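Local coordinates for uncharacterized protein (PDB 5THE) that probably binds RNA, the deposited chain being the C-terminal lobe of a budding yeast Argonaute, which carries the Piwi domain, at residues 16-21 / 27-32; 394-399 / 436-441. One frame throughout, in Å; residues are numbered along the deposited sequence.

Overall arrangement
From the N terminus the chain first runs up strand 16-22, turns within a few residues and comes back along strand 25-31; contact 1 (16-21 / 27-32) closes this beta hairpin. Contact 2 (394-399 / 436-441) opens only much later, inside the Piwi domain, and closes a loop that holds several short strands, so the two follow one another in series and neither nest nor cross. The centres of contact 1 and contact 2 are nonetheless about 9 Å apart. Strand 397-398 pairs antiparallel with strand 16-22, and Ile20 packs against Phe396. On its other edge the hairpin meets strand 423-425, which in turn pairs with strand 435-440, tying the N-terminal residues to the Piwi domain.

Contact 1 (16-21 / 27-32); sequences TKVDIL and VPSRIL
Ser29 grips Val18 twice. Its CB lies 3.4 Å from Val18 O, with Ile20 CG2 also in reach; at the tip OG gives its proton to Val18 O at 2.7 Å and touches Val18 CG1. OG sits between the backbone N and the carbonyl carbon (chi1 80°), a torsion that turns it toward Val18 O on the neighbouring strand. The same carbonyl also accepts Ser29 N at 2.8 Å, the two donors arriving from opposite faces of its plane. A small hydroxyl suits this buried place, since it satisfies itself on the adjacent backbone. On the same face, beta-branched chains supply compact apolar cover: Val18 CG1 meets Ile31 CD1 at 3.8 Å. Ile20 CG1 lies a tight 3.4 Å from Val27 CG1, the two chains side by side. The other face is more polar. Asp19 OD1 rests 3.4 Å from Pro28 CA, and OD2 of the same carboxylate forms a salt bridge with Arg26. Arg30 leads its guanidinium away to Asp426, Gln469 and the carbonyl of Lys14. Paired backbone bonds at Thr16-Ile31, Val18-Ser29 and Ile20-Val27 alternate with non-hydrogen-bonded pairs, the pattern of a twisted antiparallel beta hairpin, here laid beside strand 423-425 of the Piwi domain.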
loop_
_atom_site.group_PDB
_atom_site.type_symbol
_atom_site.label_atom_id
_atom_site.label_comp_id
_atom_site.label_asym_id
_atom_site.label_seq_id
_atom_site.Cartn_x
_atom_site.Cartn_y
_atom_site.Cartn_z
ATOM N N THR A 16 12.620 24.358 2.212
ATOM C CA THR A 16 12.847 25.331 3.272
ATOM C C THR A 16 13.904 24.824 4.243
ATOM O O THR A 16 13.743 23.754 4.836
ATOM C CB THR A 16 11.544 25.596 4.009
ATOM O OG1 THR A 16 10.629 26.230 3.115
ATOM C CG2 THR A 16 11.791 26.489 5.227
ATOM N N LYS A 17 14.960 25.610 4.439
ATOM C CA LYS A 17 16.023 25.228 5.359
ATOM C C LYS A 17 15.646 25.614 6.782
ATOM O O LYS A 17 15.236 26.756 7.037
ATOM C CB LYS A 17 17.337 25.908 4.975
ATOM C CG LYS A 17 17.750 25.756 3.529
ATOM C CD LYS A 17 19.258 25.987 3.410
ATOM C CE LYS A 17 19.653 26.537 2.052
ATOM N NZ LYS A 17 19.243 25.650 0.928
ATOM N N VAL A 18 15.783 24.664 7.706
ATOM C CA VAL A 18 15.617 24.941 9.132
ATOM C C VAL A 18 16.344 23.852 9.912
ATOM O O VAL A 18 16.325 22.678 9.535
ATOM C CB VAL A 18 14.123 25.037 9.529
ATOM C CG1 VAL A 18 13.430 23.686 9.427
ATOM C CG2 VAL A 18 13.978 25.625 10.938
ATOM N N ASP A 19 17.004 24.253 10.992
ATOM C CA ASP A 19 17.605 23.279 11.891
ATOM C C ASP A 19 16.529 22.591 12.719
ATOM O O ASP A 19 15.494 23.176 13.044
ATOM C CB ASP A 19 18.615 23.938 12.831
ATOM C CG ASP A 19 19.928 24.273 12.151
ATOM O OD1 ASP A 19 20.108 23.926 10.965
ATOM O OD2 ASP A 19 20.784 24.887 12.820
ATOM N N ILE A 20 16.789 21.336 13.077
ATOM C CA ILE A 20 15.923 20.599 13.978
ATOM C C ILE A 20 16.791 19.958 15.047
ATOM O O ILE A 20 18.017 19.890 14.934
ATOM C CB ILE A 20 15.080 19.517 13.265
ATOM C CG1 ILE A 20 16.002 18.488 12.633
ATOM C CG2 ILE A 20 14.158 20.120 12.212
ATOM C CD1 ILE A 20 15.290 17.340 12.032
ATOM N N LEU A 21 16.128 19.476 16.092
ATOM C CA LEU A 21 16.794 18.781 17.174
ATOM C C LEU A 21 16.602 17.286 16.996
ATOM O O LEU A 21 15.518 16.822 16.624
ATOM C CB LEU A 21 16.246 19.236 18.526
ATOM C CG LEU A 21 17.181 19.254 19.728
ATOM C CD1 LEU A 21 18.526 19.849 19.347
ATOM C CD2 LEU A 21 16.533 20.076 20.839
ATOM N N VAL A 27 20.647 19.584 13.914
ATOM C CA VAL A 27 20.994 19.141 12.564
ATOM C C VAL A 27 20.211 19.968 11.550
ATOM O O VAL A 27 19.081 20.403 11.807
ATOM C CB VAL A 27 20.700 17.621 12.376
ATOM C CG1 VAL A 27 19.222 17.346 12.178
ATOM C CG2 VAL A 27 21.517 17.008 11.251
ATOM N N PRO A 28 20.823 20.261 10.397
ATOM C CA PRO A 28 20.080 20.985 9.359
ATOM C C PRO A 28 19.059 20.071 8.701
ATOM O O PRO A 28 19.318 18.888 8.457
ATOM C CB PRO A 28 21.167 21.425 8.366
ATOM C CG PRO A 28 22.193 20.391 8.494
ATOM C CD PRO A 28 22.203 19.983 9.960
ATOM N N SER A 29 17.887 20.625 8.430
ATOM C CA SER A 29 16.883 19.921 7.655
ATOM C C SER A 29 16.405 20.818 6.528
ATOM O O SER A 29 16.548 22.041 6.573
ATOM C CB SER A 29 15.681 19.504 8.521
ATOM O OG SER A 29 14.812 20.606 8.710
ATOM N N ARG A 30 15.809 20.193 5.525
ATOM C CA ARG A 30 15.062 20.911 4.506
ATOM C C ARG A 30 13.645 20.357 4.474
ATOM O O ARG A 30 13.436 19.157 4.654
ATOM C CB ARG A 30 15.732 20.793 3.131
ATOM C CG ARG A 30 17.116 21.425 3.082
ATOM C CD ARG A 30 17.897 20.968 1.853
ATOM N NE ARG A 30 18.261 19.558 1.953
ATOM C CZ ARG A 30 17.674 18.579 1.271
ATOM N NH1 ARG A 30 16.692 18.867 0.424
ATOM N NH2 ARG A 30 18.064 17.311 1.444
ATOM N N ILE A 31 12.669 21.228 4.285
ATOM C CA ILE A 31 11.281 20.797 4.203
ATOM C C ILE A 31 10.881 20.878 2.737
ATOM O O ILE A 31 10.855 21.971 2.151
ATOM C CB ILE A 31 10.375 21.641 5.105
ATOM C CG1 ILE A 31 10.884 21.568 6.538
ATOM C CG2 ILE A 31 8.926 21.153 5.049
ATOM C CD1 ILE A 31 10.323 22.653 7.429
ATOM N N LEU A 32 10.607 19.719 2.139
ATOM C CA LEU A 32 10.152 19.641 0.760
ATOM C C LEU A 32 8.677 20.022 0.644
ATOM O O LEU A 32 7.873 19.782 1.546
ATOM C CB LEU A 32 10.364 18.230 0.203
ATOM C CG LEU A 32 11.814 17.737 0.152
ATOM C CD1 LEU A 32 11.918 16.398 -0.565
ATOM C CD2 LEU A 32 12.717 18.768 -0.524
#

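Contact 2 (394-399 / 436-441); sequences VRFIPI and DFFIQS
Phe438 meets Phe396 and Val394, whereas its neighbour Phe437 turns to Tyr454 and helix 465-475, as side chains alternate along a strand. The Phe438 ring takes the edge of Phe396 on its face in an offset edge-to-face pair, centroids 5.7 Å apart and planes at 72°. Phe396 CZ leads, 3.6 Å from Phe438 CB, which lies in the plane of the Phe396 ring. Val394 CG2 comes from the opposite direction to within 3.8 Å of Phe438 CZ, a short branched chain against a large ring. Between Val394 and Phe396, Arg395 points away and forms a salt bridge with an RNA phosphate, so this packing backs an RNA-binding residue. Strand 435-440 belongs to the RNase H-like Piwi fold; His453 of strand 452-459 stacks on Phe438. Gln440, CG anti to the backbone N (chi1 -175°), slides past the Phe396 ring in the opposite direction, amide and ring planes 10° apart and OE1 3.6 Å from Phe396 CD2. An alanine at Phe396 would probably cost Phe438 that edge, though not His453, and open a gap beside Gln440. The amide suits two probable water bridges: a water 2.6 Å from Gln440 OE1 accepts the N-H of Phe396, and Gln440 NE2 donates to another at 3.0 Å, close to Phe396 O.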
loop_
_atom_site.group_PDB
_atom_site.type_symbol
_atom_site.label_atom_id
_atom_site.label_comp_id
_atom_site.label_asym_id
_atom_site.label_seq_id
_atom_site.Cartn_x
_atom_site.Cartn_y
_atom_site.Cartn_z
ATOM N N VAL A 394 15.692 7.289 15.641
ATOM C CA VAL A 394 15.867 8.713 15.398
ATOM C C VAL A 394 14.535 9.428 15.570
ATOM O O VAL A 394 13.502 8.977 15.058
ATOM C CB VAL A 394 16.429 8.937 13.990
ATOM C CG1 VAL A 394 16.627 10.402 13.737
ATOM C CG2 VAL A 394 17.729 8.162 13.821
ATOM N N ARG A 395 14.552 10.549 16.288
ATOM C CA ARG A 395 13.397 11.429 16.372
ATOM C C ARG A 395 13.832 12.843 16.026
ATOM O O ARG A 395 14.959 13.245 16.334
ATOM C CB ARG A 395 12.764 11.398 17.768
ATOM C CG ARG A 395 12.219 10.047 18.169
ATOM C CD ARG A 395 11.071 9.619 17.269
ATOM N NE ARG A 395 10.483 8.358 17.713
ATOM C CZ ARG A 395 10.913 7.148 17.354
ATOM N NH1 ARG A 395 11.947 7.004 16.530
ATOM N NH2 ARG A 395 10.296 6.075 17.818
ATOM N N PHE A 396 12.935 13.578 15.361
ATOM C CA PHE A 396 13.146 14.960 14.938
ATOM C C PHE A 396 12.237 15.849 15.768
ATOM O O PHE A 396 11.019 15.643 15.797
ATOM C CB PHE A 396 12.816 15.141 13.457
ATOM C CG PHE A 396 13.696 14.353 12.510
ATOM C CD1 PHE A 396 14.941 13.887 12.912
ATOM C CD2 PHE A 396 13.283 14.120 11.195
ATOM C CE1 PHE A 396 15.751 13.182 12.042
ATOM C CE2 PHE A 396 14.088 13.437 10.314
ATOM C CZ PHE A 396 15.326 12.953 10.736
ATOM N N ILE A 397 12.815 16.842 16.431
ATOM C CA ILE A 397 12.070 17.763 17.278
ATOM C C ILE A 397 12.202 19.149 16.664
ATOM O O ILE A 397 13.316 19.573 16.355
ATOM C CB ILE A 397 12.563 17.770 18.738
ATOM C CG1 ILE A 397 12.540 16.358 19.329
ATOM C CG2 ILE A 397 11.742 18.728 19.591
ATOM C CD1 ILE A 397 11.235 15.614 19.108
ATOM N N PRO A 398 11.110 19.876 16.470
ATOM C CA PRO A 398 11.219 21.199 15.861
ATOM C C PRO A 398 11.786 22.205 16.843
ATOM O O PRO A 398 11.588 22.114 18.053
ATOM C CB PRO A 398 9.773 21.534 15.480
ATOM C CG PRO A 398 8.951 20.767 16.436
ATOM C CD PRO A 398 9.710 19.487 16.719
ATOM N N ILE A 399 12.508 23.176 16.297
ATOM C CA ILE A 399 13.131 24.220 17.089
ATOM C C ILE A 399 12.414 25.558 16.940
ATOM O O ILE A 399 12.420 26.362 17.878
ATOM C CB ILE A 399 14.615 24.346 16.686
ATOM C CG1 ILE A 399 15.398 23.118 17.117
ATOM C CG2 ILE A 399 15.264 25.583 17.278
ATOM C CD1 ILE A 399 16.844 23.190 16.634
ATOM N N ASP A 436 22.076 7.729 1.807
ATOM C CA ASP A 436 20.896 7.628 2.653
ATOM C C ASP A 436 20.370 9.009 3.039
ATOM O O ASP A 436 21.064 10.029 2.954
ATOM C CB ASP A 436 21.166 6.769 3.906
ATOM C CG ASP A 436 22.074 7.463 4.921
ATOM O OD1 ASP A 436 23.082 8.078 4.522
ATOM O OD2 ASP A 436 21.780 7.380 6.130
ATOM N N PHE A 437 19.097 9.029 3.422
ATOM C CA PHE A 437 18.444 10.258 3.849
ATOM C C PHE A 437 17.214 9.877 4.656
ATOM O O PHE A 437 16.681 8.774 4.525
ATOM C CB PHE A 437 18.083 11.169 2.663
ATOM C CG PHE A 437 17.327 10.486 1.566
ATOM C CD1 PHE A 437 15.951 10.343 1.635
ATOM C CD2 PHE A 437 17.992 10.003 0.450
ATOM C CE1 PHE A 437 15.253 9.721 0.624
ATOM C CE2 PHE A 437 17.298 9.373 -0.576
ATOM C CZ PHE A 437 15.925 9.228 -0.487
ATOM N N PHE A 438 16.803 10.787 5.529
ATOM C CA PHE A 438 15.562 10.647 6.273
ATOM C C PHE A 438 14.523 11.569 5.663
ATOM O O PHE A 438 14.842 12.692 5.263
ATOM C CB PHE A 438 15.727 11.029 7.747
ATOM C CG PHE A 438 16.610 10.114 8.539
ATOM C CD1 PHE A 438 17.986 10.283 8.536
ATOM C CD2 PHE A 438 16.054 9.122 9.340
ATOM C CE1 PHE A 438 18.801 9.464 9.286
ATOM C CE2 PHE A 438 16.865 8.295 10.105
ATOM C CZ PHE A 438 18.237 8.466 10.082
ATOM N N ILE A 439 13.277 11.108 5.612
ATOM C CA ILE A 439 12.154 12.001 5.335
ATOM C C ILE A 439 11.045 11.669 6.320
ATOM O O ILE A 439 10.696 10.501 6.506
ATOM C CB ILE A 439 11.625 11.903 3.891
ATOM C CG1 ILE A 439 12.740 12.095 2.862
ATOM C CG2 ILE A 439 10.579 12.966 3.663
ATOM C CD1 ILE A 439 12.274 11.960 1.388
ATOM N N GLN A 440 10.515 12.684 6.970
ATOM C CA GLN A 440 9.317 12.533 7.784
ATOM C C GLN A 440 8.210 13.127 6.931
ATOM O O GLN A 440 8.052 14.341 6.871
ATOM C CB GLN A 440 9.472 13.225 9.136
ATOM C CG GLN A 440 8.323 13.020 10.084
ATOM C CD GLN A 440 8.737 13.293 11.519
ATOM O OE1 GLN A 440 9.893 13.065 11.889
ATOM N NE2 GLN A 440 7.810 13.804 12.324
ATOM N N SER A 441 7.487 12.266 6.222
ATOM C CA SER A 441 6.593 12.717 5.166
ATOM C C SER A 441 5.187 13.015 5.666
ATOM O O SER A 441 4.425 13.687 4.966
ATOM C CB SER A 441 6.543 11.651 4.064
ATOM O OG SER A 441 6.386 10.366 4.678
HETATM O O HOH W 1 8.704 15.415 14.715
HETATM O O HOH W 2 10.636 12.677 14.325
#